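Local coordinates for protein Tp0751 (Treponema pallidum, PDB 5JK2) that mediates adhesion to extracellular matrix components and interactions with host cells, through a non-canonical lipocalin fold, at residues 70-75 and 116-121. The protein carries 1 engineered substitution. Sequence-based numbering, arbitrary orientation.
Sequences LFFDRE and RRLEVT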
loop_
_atom_site.group_PDB
_atom_site.type_symbol
_atom_site.label_atom_id
_atom_site.label_comp_id
_atom_site.label_asym_id
_atom_site.label_seq_id
_atom_site.Cartn_x
_atom_site.Cartn_y
_atom_site.Cartn_z
ATOM N N LEU A 70 -0.293 7.180 1.880
ATOM C CA LEU A 70 0.458 5.951 2.094
ATOM C C LEU A 70 1.783 6.019 1.355
ATOM O O LEU A 70 1.820 6.300 0.158
ATOM C CB LEU A 70 -0.328 4.729 1.620
ATOM C CG LEU A 70 -1.599 4.356 2.383
ATOM C CD1 LEU A 70 -2.289 3.192 1.695
ATOM C CD2 LEU A 70 -1.291 4.014 3.832
ATOM N N PHE A 71 2.868 5.773 2.080
ATOM C CA PHE A 71 4.174 5.610 1.464
ATOM C C PHE A 71 4.700 4.222 1.802
ATOM O O PHE A 71 4.886 3.883 2.970
ATOM C CB PHE A 71 5.156 6.689 1.931
ATOM C CG PHE A 71 6.437 6.719 1.144
ATOM C CD1 PHE A 71 7.418 5.769 1.360
ATOM C CD2 PHE A 71 6.652 7.687 0.178
ATOM C CE1 PHE A 71 8.590 5.787 0.636
ATOM C CE2 PHE A 71 7.827 7.709 -0.550
ATOM C CZ PHE A 71 8.795 6.757 -0.318
ATOM N N PHE A 72 4.921 3.418 0.768
ATOM C CA PHE A 72 5.466 2.077 0.934
ATOM C C PHE A 72 6.985 2.126 0.806
ATOM O O PHE A 72 7.517 2.249 -0.294
ATOM C CB PHE A 72 4.865 1.121 -0.100
ATOM C CG PHE A 72 3.363 1.029 -0.041
ATOM C CD1 PHE A 72 2.571 2.022 -0.597
ATOM C CD2 PHE A 72 2.743 -0.050 0.565
ATOM C CE1 PHE A 72 1.193 1.941 -0.544
ATOM C CE2 PHE A 72 1.365 -0.135 0.618
ATOM C CZ PHE A 72 0.592 0.862 0.064
ATOM N N ASP A 73 7.675 2.049 1.939
ATOM C CA ASP A 73 9.132 2.127 1.958
ATOM C C ASP A 73 9.743 0.758 1.666
ATOM O O ASP A 73 9.890 -0.075 2.561
ATOM C CB ASP A 73 9.621 2.659 3.307
ATOM C CG ASP A 73 11.083 3.059 3.283
ATOM O OD1 ASP A 73 11.918 2.275 2.785
ATOM O OD2 ASP A 73 11.397 4.168 3.759
ATOM N N ARG A 74 10.107 0.546 0.406
ATOM C CA ARG A 74 10.603 -0.745 -0.057
ATOM C C ARG A 74 11.900 -1.157 0.625
ATOM O O ARG A 74 12.094 -2.326 0.952
ATOM C CB ARG A 74 10.815 -0.708 -1.568
ATOM C CG ARG A 74 11.345 -2.007 -2.145
ATOM C CD ARG A 74 11.336 -1.987 -3.663
ATOM N NE ARG A 74 11.147 -3.324 -4.216
ATOM C CZ ARG A 74 10.001 -3.995 -4.168
ATOM N NH1 ARG A 74 8.936 -3.456 -3.586
ATOM N NH2 ARG A 74 9.915 -5.208 -4.697
ATOM N N GLU A 75 12.787 -0.191 0.822
ATOM C CA GLU A 75 14.096 -0.459 1.398
ATOM C C GLU A 75 13.995 -1.020 2.808
ATOM O O GLU A 75 14.637 -2.017 3.137
ATOM C CB GLU A 75 14.937 0.816 1.405
ATOM C CG GLU A 75 15.673 1.077 0.097
ATOM C CD GLU A 75 16.813 0.101 -0.153
ATOM O OE1 GLU A 75 17.405 0.150 -1.252
ATOM O OE2 GLU A 75 17.123 -0.711 0.746
ATOM N N ARG A 116 -1.643 -4.008 11.788
ATOM C CA ARG A 116 -2.589 -3.539 10.782
ATOM C C ARG A 116 -2.541 -4.388 9.514
ATOM O O ARG A 116 -1.481 -4.563 8.913
ATOM C CB ARG A 116 -2.306 -2.073 10.446
ATOM C CG ARG A 116 -3.299 -1.441 9.487
ATOM C CD ARG A 116 -3.112 0.062 9.412
ATOM N NE ARG A 116 -3.570 0.723 10.630
ATOM C CZ ARG A 116 -3.295 1.983 10.950
ATOM N NH1 ARG A 116 -2.557 2.733 10.142
ATOM N NH2 ARG A 116 -3.758 2.495 12.079
ATOM N N ARG A 117 -3.699 -4.911 9.117
ATOM C CA ARG A 117 -3.823 -5.693 7.891
ATOM C C ARG A 117 -4.257 -4.814 6.732
ATOM O O ARG A 117 -5.132 -3.963 6.883
ATOM C CB ARG A 117 -4.822 -6.832 8.077
ATOM C CG ARG A 117 -4.369 -7.860 9.085
ATOM C CD ARG A 117 -5.252 -9.096 9.084
ATOM N NE ARG A 117 -4.568 -10.242 9.681
ATOM C CZ ARG A 117 -4.367 -10.402 10.986
ATOM N NH1 ARG A 117 -3.730 -11.477 11.431
ATOM N NH2 ARG A 117 -4.794 -9.489 11.850
ATOM N N LEU A 118 -3.649 -5.040 5.573
ATOM C CA LEU A 118 -3.908 -4.230 4.393
ATOM C C LEU A 118 -4.306 -5.107 3.215
ATOM O O LEU A 118 -3.823 -6.228 3.071
ATOM C CB LEU A 118 -2.672 -3.397 4.037
ATOM C CG LEU A 118 -2.863 -1.881 3.945
ATOM C CD1 LEU A 118 -3.252 -1.308 5.298
ATOM C CD2 LEU A 118 -1.603 -1.210 3.421
ATOM N N GLU A 119 -5.195 -4.582 2.380
ATOM C CA GLU A 119 -5.641 -5.280 1.182
ATOM C C GLU A 119 -5.528 -4.364 -0.028
ATOM O O GLU A 119 -6.517 -3.794 -0.488
ATOM C CB GLU A 119 -7.077 -5.769 1.347
ATOM C CG GLU A 119 -7.268 -6.766 2.481
ATOM C CD GLU A 119 -6.598 -8.102 2.214
ATOM O OE1 GLU A 119 -6.231 -8.369 1.050
ATOM O OE2 GLU A 119 -6.439 -8.888 3.172
ATOM N N VAL A 120 -4.308 -4.230 -0.537
ATOM C CA VAL A 120 -4.030 -3.349 -1.664
ATOM C C VAL A 120 -4.383 -4.009 -2.992
ATOM O O VAL A 120 -3.679 -4.909 -3.453
ATOM C CB VAL A 120 -2.551 -2.937 -1.701
ATOM C CG1 VAL A 120 -2.313 -1.933 -2.815
ATOM C CG2 VAL A 120 -2.127 -2.368 -0.355
ATOM N N THR A 121 -5.461 -3.536 -3.610
ATOM C CA THR A 121 -5.925 -4.071 -4.885
ATOM C C THR A 121 -5.616 -3.092 -6.008
ATOM O O THR A 121 -6.167 -1.993 -6.058
ATOM C CB THR A 121 -7.437 -4.360 -4.863
ATOM O OG1 THR A 121 -7.748 -5.213 -3.755
ATOM C CG2 THR A 121 -7.880 -5.031 -6.157
#
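Phe-72 reaches across the inside of the barrel and brings the outer end of its ring to Leu-118 and Val-120, two inward-pointing residues of segment 116-121, on strand 115-122. CE2 of Phe-72 lies 4.2 Å from CD2 of Leu-118, and CZ of Phe-72 the same 4.2 Å from CG2 of Val-120, so one methyl from each aliphatic residue meets the far rim of the ring at an oblique slant. Val-120 has CG1 anti to its backbone N (chi1 -175°), which leaves CG2 as the branch directed at the ring. Leu-118 adopts an unusual chi1 of -124°, well away from a staggered value, and extends CD2 to Phe-72. The contact is purely apolar and light, touching through side-chain ends while the backbones stay far apart. Here the side chains meet across the interior of the eight-stranded antiparallel barrel of the pallilysin domain, a member of the calycin clan, between strands that are not neighbours in the sheet. Phe-72 also touches Ile-79 of strand 78-83, and its ring meets that of Trp-54 of strand 52-56 with the planes at about 90°. On the strands flanking 115-122, Phe-104 of strand 101-108 touches both Leu-118 and Val-120, while strand 127-135 adds Val-130 and Ala-132 against Leu-118 and Ile-128 against Val-120.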